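PDB 3MYV: SusD superfamily protein from Bacteroides vulgatus, which probably binds polysaccharide at the outer membrane as a SusD-family protein, handing glycan to a partner transporter as its relatives do. Local coordinates for residues 200-205 / 398-403; 21-26 / 80-85; 233-238 / 296-301. All blocks are in the same frame, centred on the assembly; numbering follows the deposited sequence.

Contact 1: 200-205 / 398-403; sequences YLYHDD and FFDLLR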
loop_
_atom_site.group_PDB
_atom_site.type_symbol
_atom_site.label_atom_id
_atom_site.label_comp_id
_atom_site.label_asym_id
_atom_site.label_seq_id
_atom_site.Cartn_x
_atom_site.Cartn_y
_atom_site.Cartn_z
ATOM N N TYR A 200 3.500 10.977 -6.371
ATOM C CA TYR A 200 3.881 11.671 -7.619
ATOM C C TYR A 200 3.682 10.738 -8.822
ATOM O O TYR A 200 3.094 11.119 -9.836
ATOM C CB TYR A 200 5.344 12.114 -7.601
ATOM C CG TYR A 200 5.703 13.353 -6.812
ATOM C CD1 TYR A 200 4.879 14.479 -6.778
ATOM C CD2 TYR A 200 6.911 13.399 -6.101
ATOM C CE1 TYR A 200 5.258 15.619 -6.060
ATOM C CE2 TYR A 200 7.275 14.493 -5.398
ATOM C CZ TYR A 200 6.454 15.609 -5.371
ATOM O OH TYR A 200 6.869 16.698 -4.631
ATOM N N LEU A 201 4.107 9.492 -8.686
ATOM C CA LEU A 201 4.003 8.498 -9.773
ATOM C C LEU A 201 2.559 8.194 -10.131
ATOM O O LEU A 201 2.177 8.205 -11.318
ATOM C CB LEU A 201 4.751 7.199 -9.377
ATOM C CG LEU A 201 4.891 6.104 -10.441
ATOM C CD1 LEU A 201 5.943 6.528 -11.463
ATOM C CD2 LEU A 201 5.241 4.705 -9.835
ATOM N N TYR A 202 1.740 7.955 -9.108
ATOM C CA TYR A 202 0.316 7.770 -9.301
ATOM C C TYR A 202 -0.345 8.996 -9.946
ATOM O O TYR A 202 -1.341 8.862 -10.641
ATOM C CB TYR A 202 -0.388 7.477 -7.991
ATOM C CG TYR A 202 -0.406 6.027 -7.525
ATOM C CD1 TYR A 202 0.767 5.350 -7.221
ATOM C CD2 TYR A 202 -1.610 5.370 -7.328
ATOM C CE1 TYR A 202 0.738 4.047 -6.770
ATOM C CE2 TYR A 202 -1.650 4.078 -6.845
ATOM C CZ TYR A 202 -0.477 3.428 -6.572
ATOM O OH TYR A 202 -0.521 2.141 -6.127
ATOM N N HIS A 203 0.208 10.182 -9.674
ATOM C CA HIS A 203 -0.287 11.440 -10.225
ATOM C C HIS A 203 0.270 11.791 -11.629
ATOM O O HIS A 203 -0.061 12.846 -12.190
ATOM C CB HIS A 203 0.009 12.565 -9.233
ATOM C CG HIS A 203 -0.803 13.812 -9.455
ATOM N ND1 HIS A 203 -0.222 15.053 -9.635
ATOM C CD2 HIS A 203 -2.140 14.010 -9.498
ATOM C CE1 HIS A 203 -1.176 15.958 -9.796
ATOM N NE2 HIS A 203 -2.351 15.352 -9.711
ATOM N N ASP A 204 1.051 10.885 -12.220
ATOM C CA ASP A 204 1.728 11.095 -13.520
ATOM C C ASP A 204 2.777 12.210 -13.500
ATOM O O ASP A 204 3.146 12.737 -14.560
ATOM C CB ASP A 204 0.704 11.375 -14.656
ATOM C CG ASP A 204 0.905 10.484 -15.889
ATOM O OD1 ASP A 204 1.877 9.696 -15.966
ATOM O OD2 ASP A 204 0.060 10.563 -16.805
ATOM N N ASP A 205 3.266 12.582 -12.323
ATOM C CA ASP A 205 4.330 13.568 -12.210
ATOM C C ASP A 205 5.647 12.773 -12.286
ATOM O O ASP A 205 6.373 12.648 -11.313
ATOM C CB ASP A 205 4.267 14.332 -10.881
ATOM C CG ASP A 205 3.044 15.206 -10.729
ATOM O OD1 ASP A 205 2.616 15.894 -11.695
ATOM O OD2 ASP A 205 2.516 15.215 -9.589
ATOM N N PHE A 398 -2.895 -4.804 -8.083
ATOM C CA PHE A 398 -4.101 -4.239 -8.656
ATOM C C PHE A 398 -3.925 -2.785 -9.060
ATOM O O PHE A 398 -4.251 -2.419 -10.182
ATOM C CB PHE A 398 -5.313 -4.418 -7.713
ATOM C CG PHE A 398 -6.552 -3.642 -8.101
ATOM C CD1 PHE A 398 -7.359 -4.039 -9.169
ATOM C CD2 PHE A 398 -6.968 -2.547 -7.327
ATOM C CE1 PHE A 398 -8.512 -3.333 -9.481
ATOM C CE2 PHE A 398 -8.119 -1.863 -7.635
ATOM C CZ PHE A 398 -8.890 -2.253 -8.721
ATOM N N PHE A 399 -3.418 -1.967 -8.140
ATOM C CA PHE A 399 -3.273 -0.534 -8.364
ATOM C C PHE A 399 -2.251 -0.234 -9.463
ATOM O O PHE A 399 -2.462 0.647 -10.304
ATOM C CB PHE A 399 -2.836 0.169 -7.081
ATOM C CG PHE A 399 -3.823 0.093 -5.962
ATOM C CD1 PHE A 399 -5.088 0.629 -6.099
ATOM C CD2 PHE A 399 -3.470 -0.501 -4.755
ATOM C CE1 PHE A 399 -5.990 0.590 -5.035
ATOM C CE2 PHE A 399 -4.367 -0.548 -3.705
ATOM C CZ PHE A 399 -5.613 -0.001 -3.843
ATOM N N ASP A 400 -1.178 -1.018 -9.499
ATOM C CA ASP A 400 -0.103 -0.780 -10.474
ATOM C C ASP A 400 -0.553 -1.085 -11.906
ATOM O O ASP A 400 -0.197 -0.377 -12.835
ATOM C CB ASP A 400 1.153 -1.584 -10.123
ATOM C CG ASP A 400 1.908 -1.010 -8.911
ATOM O OD1 ASP A 400 1.735 0.174 -8.542
ATOM O OD2 ASP A 400 2.691 -1.755 -8.320
ATOM N N LEU A 401 -1.347 -2.133 -12.078
ATOM C CA LEU A 401 -1.861 -2.446 -13.400
ATOM C C LEU A 401 -2.912 -1.411 -13.808
ATOM O O LEU A 401 -2.866 -0.842 -14.930
ATOM C CB LEU A 401 -2.410 -3.867 -13.450
ATOM C CG LEU A 401 -1.323 -4.955 -13.485
ATOM C CD1 LEU A 401 -1.934 -6.326 -13.259
ATOM C CD2 LEU A 401 -0.524 -4.917 -14.819
ATOM N N LEU A 402 -3.836 -1.120 -12.896
ATOM C CA LEU A 402 -4.977 -0.281 -13.281
ATOM C C LEU A 402 -4.536 1.158 -13.566
ATOM O O LEU A 402 -5.004 1.743 -14.524
ATOM C CB LEU A 402 -6.119 -0.339 -12.262
ATOM C CG LEU A 402 -7.406 -0.757 -12.976
ATOM C CD1 LEU A 402 -7.186 -2.069 -13.691
ATOM C CD2 LEU A 402 -8.604 -0.861 -12.049
ATOM N N ARG A 403 -3.604 1.708 -12.779
ATOM C CA ARG A 403 -3.167 3.105 -12.987
ATOM C C ARG A 403 -2.361 3.279 -14.264
ATOM O O ARG A 403 -2.214 4.395 -14.750
ATOM C CB ARG A 403 -2.368 3.651 -11.780
ATOM C CG ARG A 403 -0.951 3.058 -11.618
ATOM C CD ARG A 403 -0.291 3.509 -10.311
ATOM N NE ARG A 403 0.864 2.678 -10.038
ATOM C CZ ARG A 403 2.016 2.740 -10.706
ATOM N NH1 ARG A 403 2.216 3.648 -11.657
ATOM N NH2 ARG A 403 2.985 1.907 -10.395
HETATM O O HOH W 1 0.664 6.008 -12.340
HETATM O O HOH W 2 2.081 0.986 -6.031
#
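R403 lays its CD methylene over the face of the Y202 ring: the R403 CD atom stands 3.5 Å above the ring plane and only 1° off the normal at the centroid, a CH-pi contact over the face. The two side chains cross at about a right angle, and the guanidinium and ring planes are 32° apart. With CD over the centre, R403 CZ lies toward one side, 4.8 Å from the Y202 centroid, an off-centre cation-pi contact. The chain of R403 leaves the backbone with CG between N and the carbonyl carbon (chi1 72°), then runs extended to NE.

The contact joins the C-terminal end of helix 189-202, where D204 closes a Schellman motif, to the short helix 397-403 in the helix-rich SusD fold. One turn back on that helix, D400 holds the arginine side-on. Its OD1 accepts from both R403 NE and R403 NH2, the latter at 2.8 Å, with both nitrogens donating in the guanidinium plane. E343 pairs with R403 NH1, which is likely to stabilise the buried charge further. Beyond the guanidinium, L201 CD2 packs 3.6 Å from R403 NH2. Two waters bridge the segments, one linking L201 O to R403 NH1, the other Y202 OH to D400 OD1.

Contact 2: 21-26 / 80-85; sequences NGLYDL and FYILRE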
loop_
_atom_site.group_PDB
_atom_site.type_symbol
_atom_site.label_atom_id
_atom_site.label_comp_id
_atom_site.label_asym_id
_atom_site.label_seq_id
_atom_site.Cartn_x
_atom_site.Cartn_y
_atom_site.Cartn_z
ATOM N N ASN A 21 0.812 8.547 18.209
ATOM C CA ASN A 21 0.922 7.098 18.378
ATOM C C ASN A 21 -0.435 6.373 18.194
ATOM O O ASN A 21 -0.513 5.332 17.520
ATOM C CB ASN A 21 1.521 6.800 19.757
ATOM C CG ASN A 21 2.280 5.517 19.791
ATOM O OD1 ASN A 21 3.374 5.428 19.251
ATOM N ND2 ASN A 21 1.698 4.501 20.420
ATOM N N GLY A 22 -1.495 6.941 18.763
ATOM C CA GLY A 22 -2.869 6.404 18.652
ATOM C C GLY A 22 -3.392 6.330 17.213
ATOM O O GLY A 22 -4.216 5.473 16.873
ATOM N N LEU A 23 -2.938 7.243 16.368
ATOM C CA LEU A 23 -3.280 7.180 14.941
ATOM C C LEU A 23 -2.765 5.867 14.333
ATOM O O LEU A 23 -3.475 5.203 13.576
ATOM C CB LEU A 23 -2.719 8.372 14.179
ATOM C CG LEU A 23 -3.072 9.797 14.631
ATOM C CD1 LEU A 23 -2.274 10.795 13.763
ATOM C CD2 LEU A 23 -4.588 10.073 14.578
ATOM N N TYR A 24 -1.546 5.468 14.697
ATOM C CA TYR A 24 -1.008 4.208 14.174
ATOM C C TYR A 24 -1.676 2.986 14.798
ATOM O O TYR A 24 -1.906 1.986 14.106
ATOM C CB TYR A 24 0.485 4.134 14.367
ATOM C CG TYR A 24 1.259 5.169 13.603
ATOM C CD1 TYR A 24 1.487 6.427 14.142
ATOM C CD2 TYR A 24 1.778 4.884 12.341
ATOM C CE1 TYR A 24 2.254 7.378 13.455
ATOM C CE2 TYR A 24 2.521 5.807 11.645
ATOM C CZ TYR A 24 2.754 7.066 12.198
ATOM O OH TYR A 24 3.526 7.978 11.535
ATOM N N ASP A 25 -2.006 3.054 16.090
ATOM C CA ASP A 25 -2.836 2.004 16.693
ATOM C C ASP A 25 -4.110 1.779 15.852
ATOM O O ASP A 25 -4.463 0.650 15.566
ATOM C CB ASP A 25 -3.220 2.311 18.151
ATOM C CG ASP A 25 -2.038 2.274 19.102
ATOM O OD1 ASP A 25 -0.989 1.697 18.756
ATOM O OD2 ASP A 25 -2.158 2.847 20.200
ATOM N N LEU A 26 -4.798 2.861 15.469
ATOM C CA LEU A 26 -6.012 2.736 14.681
ATOM C C LEU A 26 -5.712 2.129 13.306
ATOM O O LEU A 26 -6.482 1.327 12.752
ATOM C CB LEU A 26 -6.687 4.118 14.506
ATOM C CG LEU A 26 -7.310 4.688 15.770
ATOM C CD1 LEU A 26 -7.594 6.224 15.684
ATOM C CD2 LEU A 26 -8.586 3.886 16.104
ATOM N N PHE A 80 -11.267 7.323 7.543
ATOM C CA PHE A 80 -11.985 8.559 7.877
ATOM C C PHE A 80 -11.899 8.870 9.351
ATOM O O PHE A 80 -11.786 10.031 9.709
ATOM C CB PHE A 80 -13.447 8.546 7.433
ATOM C CG PHE A 80 -13.625 9.017 6.039
ATOM C CD1 PHE A 80 -13.212 10.284 5.666
ATOM C CD2 PHE A 80 -14.137 8.177 5.073
ATOM C CE1 PHE A 80 -13.377 10.730 4.360
ATOM C CE2 PHE A 80 -14.297 8.622 3.777
ATOM C CZ PHE A 80 -13.927 9.883 3.420
ATOM N N TYR A 81 -11.971 7.833 10.191
ATOM C CA TYR A 81 -11.859 8.000 11.619
ATOM C C TYR A 81 -10.478 8.560 11.969
ATOM O O TYR A 81 -10.357 9.483 12.765
ATOM C CB TYR A 81 -12.131 6.664 12.357
ATOM C CG TYR A 81 -12.232 6.842 13.861
ATOM C CD1 TYR A 81 -11.088 6.836 14.667
ATOM C CD2 TYR A 81 -13.460 7.060 14.473
ATOM C CE1 TYR A 81 -11.166 7.022 16.018
ATOM C CE2 TYR A 81 -13.545 7.253 15.852
ATOM C CZ TYR A 81 -12.391 7.233 16.606
ATOM O OH TYR A 81 -12.454 7.421 17.952
ATOM N N ILE A 82 -9.446 8.008 11.358
ATOM C CA ILE A 82 -8.095 8.470 11.595
ATOM C C ILE A 82 -7.923 9.928 11.157
ATOM O O ILE A 82 -7.302 10.729 11.872
ATOM C CB ILE A 82 -7.059 7.544 10.921
ATOM C CG1 ILE A 82 -7.075 6.139 11.546
ATOM C CG2 ILE A 82 -5.632 8.130 11.041
ATOM C CD1 ILE A 82 -6.382 5.053 10.670
ATOM N N LEU A 83 -8.479 10.278 10.001
ATOM C CA LEU A 83 -8.430 11.657 9.512
ATOM C C LEU A 83 -9.055 12.650 10.502
ATOM O O LEU A 83 -8.525 13.711 10.734
ATOM C CB LEU A 83 -9.151 11.751 8.161
ATOM C CG LEU A 83 -8.323 11.302 6.943
ATOM C CD1 LEU A 83 -9.204 10.968 5.729
ATOM C CD2 LEU A 83 -7.275 12.371 6.547
ATOM N N ARG A 84 -10.189 12.291 11.087
ATOM C CA ARG A 84 -10.804 13.128 12.096
ATOM C C ARG A 84 -9.892 13.306 13.291
ATOM O O ARG A 84 -9.725 14.441 13.770
ATOM C CB ARG A 84 -12.131 12.513 12.596
ATOM C CG ARG A 84 -12.736 13.284 13.795
ATOM C CD ARG A 84 -13.709 12.429 14.591
ATOM N NE ARG A 84 -15.044 12.514 14.022
ATOM N N GLU A 85 -9.341 12.207 13.818
ATOM C CA GLU A 85 -8.445 12.309 15.006
ATOM C C GLU A 85 -7.172 13.103 14.666
ATOM O O GLU A 85 -6.671 13.913 15.493
ATOM C CB GLU A 85 -8.068 10.925 15.582
ATOM C CG GLU A 85 -9.229 10.095 16.104
ATOM C CD GLU A 85 -9.929 10.734 17.281
ATOM O OE1 GLU A 85 -9.272 10.958 18.306
ATOM O OE2 GLU A 85 -11.134 11.021 17.181
#
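L26 meets helix 77-94 with CB and both terminal methyls, beginning with L26 CB, which lies 3.6 Å from I82 CG1 and also touches the I82 CD1 methyl. CG, anti to the carbonyl carbon (chi1 -70°), is the branch point that carries both methyls to Y81. At the tip, L26 CD1 reaches the edge of the Y81 ring, in its plane, 3.7 Å from Y81 CE1 and equally near Y81 CD1. The leucine and tyrosine side chains cross at about a right angle. L26 CD2 touches the same two ring carbons from slightly farther off, and CD1 also comes within 4.2 Å of E85 CG.

The backbones carrying these groups are an antiparallel helix pair: the axes of the short segments 21-26 and 80-85 are 9.9 Å apart at closest approach, with 175° between their directions. Such antiparallel pairing is consistent with the TPR-like helical repeats expected of a family in the TPR clan.

One turn earlier on helix 13-27, L23 supplies a second apolar contact. Its CD2 methyl packs 3.7 Å from E85 CB and lies 4.2 Å from I82 CG2, so the two leucines meet different branches of I82. The isoleucine also touches V116 and C120 of helix 103-128, which brings a third helix to this buried side. E85 is bent at chi2 (-64°), and its part in the contact is through CB and CG.

Contact 3: 233-238 / 296-301; sequences KYVAAW and GHLLEE. With EDO (1,2-ethanediol), chain H.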
loop_
_atom_site.group_PDB
_atom_site.type_symbol
_atom_site.label_atom_id
_atom_site.label_comp_id
_atom_site.label_asym_id
_atom_site.label_seq_id
_atom_site.Cartn_x
_atom_site.Cartn_y
_atom_site.Cartn_z
ATOM N N LYS A 233 20.315 -13.048 1.891
ATOM C CA LYS A 233 19.635 -12.700 3.123
ATOM C C LYS A 233 18.170 -12.308 2.912
ATOM O O LYS A 233 17.494 -11.886 3.852
ATOM C CB LYS A 233 20.339 -11.512 3.759
ATOM C CG LYS A 233 21.824 -11.695 3.925
ATOM C CD LYS A 233 22.145 -12.515 5.131
ATOM C CE LYS A 233 23.629 -12.404 5.454
ATOM N NZ LYS A 233 24.040 -13.510 6.359
ATOM N N TYR A 234 17.699 -12.380 1.681
ATOM C CA TYR A 234 16.345 -11.912 1.328
ATOM C C TYR A 234 15.225 -12.680 2.046
ATOM O O TYR A 234 14.340 -12.074 2.665
ATOM C CB TYR A 234 16.155 -11.997 -0.192
ATOM C CG TYR A 234 14.886 -11.375 -0.709
ATOM C CD1 TYR A 234 14.805 -10.021 -0.971
ATOM C CD2 TYR A 234 13.750 -12.160 -0.940
ATOM C CE1 TYR A 234 13.645 -9.475 -1.488
ATOM C CE2 TYR A 234 12.596 -11.616 -1.424
ATOM C CZ TYR A 234 12.542 -10.274 -1.684
ATOM O OH TYR A 234 11.391 -9.732 -2.189
ATOM N N VAL A 235 15.262 -14.010 1.993
ATOM C CA VAL A 235 14.201 -14.787 2.648
ATOM C C VAL A 235 14.182 -14.510 4.150
ATOM O O VAL A 235 13.111 -14.255 4.740
ATOM C CB VAL A 235 14.323 -16.292 2.355
ATOM C CG1 VAL A 235 13.335 -17.085 3.215
ATOM C CG2 VAL A 235 14.077 -16.553 0.893
ATOM N N ALA A 236 15.359 -14.533 4.775
ATOM C CA ALA A 236 15.451 -14.264 6.231
ATOM C C ALA A 236 14.967 -12.866 6.626
ATOM O O ALA A 236 14.599 -12.618 7.799
ATOM C CB ALA A 236 16.905 -14.502 6.753
ATOM N N ALA A 237 14.976 -11.931 5.672
ATOM C CA ALA A 237 14.563 -10.551 5.929
ATOM C C ALA A 237 13.054 -10.425 6.166
ATOM O O ALA A 237 12.582 -9.413 6.702
ATOM C CB ALA A 237 15.012 -9.619 4.767
ATOM N N TRP A 238 12.313 -11.469 5.788
ATOM C CA TRP A 238 10.855 -11.512 5.961
ATOM C C TRP A 238 10.403 -12.198 7.232
ATOM O O TRP A 238 9.196 -12.383 7.436
ATOM C CB TRP A 238 10.186 -12.157 4.725
ATOM C CG TRP A 238 10.328 -11.294 3.544
ATOM C CD1 TRP A 238 11.246 -11.416 2.536
ATOM C CD2 TRP A 238 9.589 -10.097 3.268
ATOM N NE1 TRP A 238 11.090 -10.386 1.634
ATOM C CE2 TRP A 238 10.087 -9.565 2.069
ATOM C CE3 TRP A 238 8.527 -9.440 3.909
ATOM C CZ2 TRP A 238 9.579 -8.397 1.509
ATOM C CZ3 TRP A 238 8.036 -8.286 3.356
ATOM C CH2 TRP A 238 8.553 -7.777 2.171
ATOM N N GLY A 296 11.116 -16.608 -5.492
ATOM C CA GLY A 296 10.418 -17.891 -5.567
ATOM C C GLY A 296 10.547 -18.757 -4.339
ATOM O O GLY A 296 9.705 -19.601 -4.111
ATOM N N HIS A 297 11.583 -18.526 -3.536
ATOM C CA HIS A 297 11.779 -19.289 -2.317
ATOM C C HIS A 297 10.779 -18.933 -1.223
ATOM O O HIS A 297 10.718 -19.630 -0.198
ATOM C CB HIS A 297 13.207 -19.109 -1.782
ATOM C CG HIS A 297 14.276 -19.399 -2.787
ATOM N ND1 HIS A 297 15.608 -19.160 -2.534
ATOM C CD2 HIS A 297 14.213 -19.891 -4.051
ATOM C CE1 HIS A 297 16.325 -19.513 -3.588
ATOM N NE2 HIS A 297 15.503 -19.959 -4.523
ATOM N N LEU A 298 10.011 -17.860 -1.429
ATOM C CA LEU A 298 8.888 -17.519 -0.553
ATOM C C LEU A 298 7.607 -18.290 -0.898
ATOM O O LEU A 298 6.614 -18.137 -0.221
ATOM C CB LEU A 298 8.600 -15.999 -0.612
ATOM C CG LEU A 298 9.724 -15.037 -0.203
ATOM C CD1 LEU A 298 9.235 -13.591 -0.236
ATOM C CD2 LEU A 298 10.258 -15.378 1.213
ATOM N N LEU A 299 7.609 -19.098 -1.950
ATOM C CA LEU A 299 6.421 -19.867 -2.300
ATOM C C LEU A 299 6.477 -21.241 -1.686
ATOM O O LEU A 299 7.530 -21.860 -1.676
ATOM C CB LEU A 299 6.299 -20.009 -3.812
ATOM C CG LEU A 299 6.170 -18.729 -4.624
ATOM C CD1 LEU A 299 6.004 -19.061 -6.137
ATOM C CD2 LEU A 299 5.019 -17.873 -4.088
ATOM N N GLU A 300 5.323 -21.737 -1.248
ATOM C CA GLU A 300 5.222 -23.053 -0.642
ATOM C C GLU A 300 4.157 -23.869 -1.347
ATOM O O GLU A 300 3.020 -23.421 -1.495
ATOM C CB GLU A 300 4.831 -22.911 0.814
ATOM C CG GLU A 300 5.975 -22.402 1.670
ATOM C CD GLU A 300 7.107 -23.411 1.807
ATOM O OE1 GLU A 300 6.831 -24.630 1.677
ATOM O OE2 GLU A 300 8.271 -22.974 2.018
ATOM N N GLU A 301 4.545 -25.061 -1.777
ATOM C CA GLU A 301 3.658 -25.913 -2.558
ATOM C C GLU A 301 2.743 -26.724 -1.636
ATOM O O GLU A 301 3.176 -27.236 -0.615
ATOM C CB GLU A 301 4.471 -26.877 -3.418
ATOM C CG GLU A 301 3.666 -27.658 -4.415
ATOM C CD GLU A 301 4.435 -28.818 -5.045
ATOM O OE1 GLU A 301 5.558 -28.603 -5.548
ATOM O OE2 GLU A 301 3.901 -29.941 -5.047
HETATM C C1 EDO H . 10.805 -5.936 4.394
HETATM O O1 EDO H . 11.428 -4.925 5.192
HETATM C C2 EDO H . 11.162 -7.330 4.915
HETATM O O2 EDO H . 10.608 -7.498 6.213
#
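The 3-10 turn 296-298, leading into the first strand of the two-stranded antiparallel sheet 299-304/307-312, presents L298 to the loop segment 233-238. L298 splits its two methyls between different partners. L298 CD1 approaches one face of the W238 indole, 4.1 Å from W238 CD1, and is equally close to Y234 CE2. L298 CD2 meets V235, 4.0 Å from V235 CG2, with the two side chains running antiparallel alongside. V235 CG2 also packs 3.8 Å from H297 CB.

Residues 234-237 wind like a helix but lack its full hydrogen-bond pattern, and this irregular turn and the residue after it bring Y234, V235 and W238 round to face L298. Between neighbours in this segment, W238 NE1 stands 3.5 Å above the Y234 ring plane, offset toward the rim, while Y234 OH is hydrogen-bonded to E390. The opposite face of the indole holds a 1,2-ethanediol, probably from the crystallisation liquor, with its C2 3.5 Å from W238 CE3. An alanine in place of W238 would probably open a gap between L298 CD1 and the diol, leaving both without the indole they pack against. The diol O2 donates to A237 O at 2.8 Å, and Y229 OH also bonds the diol.

How the contacts relate
Contact 2 closes first along the chain, joining helices 13-27 and 77-94 within the N-terminal part of the chain. Contact 1 opens later, on helix 189-202, with 192 residues between its two segments, the second on helix 397-403; contact 3 is nested inside that loop. Contacts 1 and 3 both lie in the SusD-family part of the chain, yet share no helix or strand. Their centres are about 27 Å apart, against about 25 Å for contacts 1 and 2 and about 33 Å for contacts 2 and 3, and none touch. Contact 1, buried and about 12 Å from the chain centre, ties distant parts of the sequence together, whereas contacts 2 and 3 are partly buried and lie farther out, at about 17 and 20 Å.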